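Local coordinates for protein flavoredoxin (PDB 2D5M) that binds flavin mononucleotide and probably carries electrons as a two-subunit flavoprotein, at residues 119-124 with 137-142. Sequence-based numbering, arbitrary orientation.
Sequences ELKLIH and EIMDVK
The Lys142 chain bends at chi3 (-124°) and chi4 (-58°), which place CE and then NZ beside Glu119 OE2, while the Glu119 chain stays extended beyond CG. These residues lie on adjacent strands, 116-126 and 133-144, which form an antiparallel beta hairpin in the antiparallel sheet of the flavin reductase-like domain. Lys142 NZ reaches Glu119 OE2 at 2.8 Å from above the carboxylate plane, 37° out of it, and takes the anti lone pair of Asp140 OD2 at 2.7 Å. One ammonium thus links two carboxylates that would otherwise probably repel each other. Glu104 OE1 is a third carboxylate partner of Lys142 NZ, the backbone N of His105 binds Glu119 OE1, and Ser4 of the second subunit binds Asp140 OD1, tying the cluster to the dimer interface.

The backbone carries a classic bulge: Met139 and Asp140 both face Glu119, whose O accepts from Met139 N at 2.8 Å while its N donates to Asp140 O. Beyond it the ladder resumes, with Lys121 and Glu137 as a hydrogen-bonded pair joined in both directions. Met139 CB points toward strand 116-126, and the chain, bent at chi2 and chi3, brings SD to 4.0 Å from Lys121 CB. Leu120 CD2 packs against Ile138 CG1 at 3.9 Å on the face opposite Lys121 and Glu137, the two side chains running side by side and both touching Ile46 of strand 44-48. Ile123 crosses Glu137 at about a right angle, its CG2 against Glu137 CB. Next to it, Lys121 NZ makes only a weak, 3.3 Å salt bridge to Glu137 OE1.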
loop_
_atom_site.group_PDB
_atom_site.type_symbol
_atom_site.label_atom_id
_atom_site.label_comp_id
_atom_site.label_asym_id
_atom_site.label_seq_id
_atom_site.Cartn_x
_atom_site.Cartn_y
_atom_site.Cartn_z
ATOM N N GLU A 119 7.434 -8.585 12.335
ATOM C CA GLU A 119 8.296 -9.727 12.124
ATOM C C GLU A 119 7.648 -10.702 11.161
ATOM O O GLU A 119 6.498 -11.115 11.410
ATOM C CB GLU A 119 8.573 -10.440 13.471
ATOM C CG GLU A 119 9.270 -9.568 14.486
ATOM C CD GLU A 119 9.937 -10.344 15.599
ATOM O OE1 GLU A 119 10.375 -11.506 15.302
ATOM O OE2 GLU A 119 10.071 -9.771 16.704
ATOM N N LEU A 120 8.350 -11.054 10.097
ATOM C CA LEU A 120 7.777 -11.907 9.052
ATOM C C LEU A 120 8.653 -13.124 8.747
ATOM O O LEU A 120 9.874 -13.090 8.691
ATOM C CB LEU A 120 7.538 -11.127 7.748
ATOM C CG LEU A 120 6.647 -9.893 7.922
ATOM C CD1 LEU A 120 7.477 -8.600 8.024
ATOM C CD2 LEU A 120 5.611 -9.759 6.804
ATOM N N LYS A 121 7.935 -14.240 8.511
ATOM C CA LYS A 121 8.497 -15.495 8.027
ATOM C C LYS A 121 8.212 -15.620 6.560
ATOM O O LYS A 121 7.043 -15.503 6.133
ATOM C CB LYS A 121 7.879 -16.677 8.769
ATOM C CG LYS A 121 8.225 -18.075 8.310
ATOM C CD LYS A 121 7.489 -19.185 9.049
ATOM C CE LYS A 121 5.988 -19.166 8.816
ATOM N NZ LYS A 121 5.214 -20.381 9.115
ATOM N N LEU A 122 9.197 -15.892 5.703
ATOM C CA LEU A 122 8.947 -16.057 4.287
ATOM C C LEU A 122 8.094 -17.312 4.045
ATOM O O LEU A 122 8.493 -18.410 4.469
ATOM C CB LEU A 122 10.276 -16.217 3.549
ATOM C CG LEU A 122 10.159 -16.258 2.027
ATOM C CD1 LEU A 122 9.591 -14.978 1.475
ATOM C CD2 LEU A 122 11.523 -16.612 1.391
ATOM N N ILE A 123 6.983 -17.163 3.348
ATOM C CA ILE A 123 6.094 -18.284 3.037
ATOM C C ILE A 123 5.938 -18.494 1.526
ATOM O O ILE A 123 5.614 -19.633 1.138
ATOM C CB ILE A 123 4.745 -18.199 3.766
ATOM C CG1 ILE A 123 3.992 -16.902 3.473
ATOM C CG2 ILE A 123 4.949 -18.423 5.250
ATOM C CD1 ILE A 123 2.520 -16.991 3.848
ATOM N N HIS A 124 6.160 -17.511 0.676
ATOM C CA HIS A 124 6.098 -17.748 -0.755
ATOM C C HIS A 124 7.101 -16.858 -1.438
ATOM O O HIS A 124 7.342 -15.721 -0.979
ATOM C CB HIS A 124 4.723 -17.453 -1.381
ATOM C CG HIS A 124 3.534 -18.137 -0.762
ATOM N ND1 HIS A 124 3.289 -19.481 -0.918
ATOM C CD2 HIS A 124 2.508 -17.633 -0.003
ATOM C CE1 HIS A 124 2.158 -19.781 -0.269
ATOM N NE2 HIS A 124 1.668 -18.691 0.290
ATOM N N GLU A 137 4.643 -14.103 6.097
ATOM C CA GLU A 137 3.612 -14.290 7.113
ATOM C C GLU A 137 3.984 -13.417 8.304
ATOM O O GLU A 137 5.088 -13.495 8.828
ATOM C CB GLU A 137 3.513 -15.736 7.552
ATOM C CG GLU A 137 2.496 -15.960 8.638
ATOM C CD GLU A 137 2.247 -17.407 9.023
ATOM O OE1 GLU A 137 2.725 -18.319 8.293
ATOM O OE2 GLU A 137 1.573 -17.624 10.074
ATOM N N ILE A 138 3.055 -12.605 8.763
ATOM C CA ILE A 138 3.226 -11.775 9.935
ATOM C C ILE A 138 3.149 -12.637 11.186
ATOM O O ILE A 138 2.127 -13.251 11.478
ATOM C CB ILE A 138 2.124 -10.680 10.003
ATOM C CG1 ILE A 138 2.198 -9.761 8.788
ATOM C CG2 ILE A 138 2.204 -9.912 11.290
ATOM C CD1 ILE A 138 1.012 -8.790 8.641
ATOM N N MET A 139 4.269 -12.678 11.912
ATOM C CA MET A 139 4.393 -13.439 13.138
ATOM C C MET A 139 4.133 -12.587 14.354
ATOM O O MET A 139 3.709 -13.114 15.415
ATOM C CB MET A 139 5.774 -14.137 13.212
ATOM C CG MET A 139 6.136 -14.928 11.991
ATOM S SD MET A 139 4.891 -16.095 11.390
ATOM C CE MET A 139 4.910 -17.264 12.722
ATOM N N ASP A 140 4.414 -11.279 14.281
ATOM C CA ASP A 140 4.197 -10.354 15.382
ATOM C C ASP A 140 4.251 -8.961 14.847
ATOM O O ASP A 140 4.992 -8.647 13.923
ATOM C CB ASP A 140 5.284 -10.507 16.465
ATOM C CG ASP A 140 4.937 -9.865 17.783
ATOM O OD1 ASP A 140 3.738 -9.748 18.114
ATOM O OD2 ASP A 140 5.851 -9.490 18.538
ATOM N N VAL A 141 3.454 -8.094 15.431
ATOM C CA VAL A 141 3.504 -6.648 15.224
ATOM C C VAL A 141 3.791 -5.998 16.587
ATOM O O VAL A 141 3.068 -6.237 17.555
ATOM C CB VAL A 141 2.167 -6.151 14.659
ATOM C CG1 VAL A 141 2.238 -4.619 14.523
ATOM C CG2 VAL A 141 1.798 -6.848 13.362
ATOM N N LYS A 142 4.856 -5.230 16.661
ATOM C CA LYS A 142 5.325 -4.577 17.861
ATOM C C LYS A 142 5.188 -3.076 17.715
ATOM O O LYS A 142 5.613 -2.513 16.706
ATOM C CB LYS A 142 6.801 -4.921 18.170
ATOM C CG LYS A 142 6.994 -6.337 18.721
ATOM C CD LYS A 142 8.421 -6.458 19.258
ATOM C CE LYS A 142 9.171 -7.588 18.627
ATOM N NZ LYS A 142 8.492 -8.903 18.813
#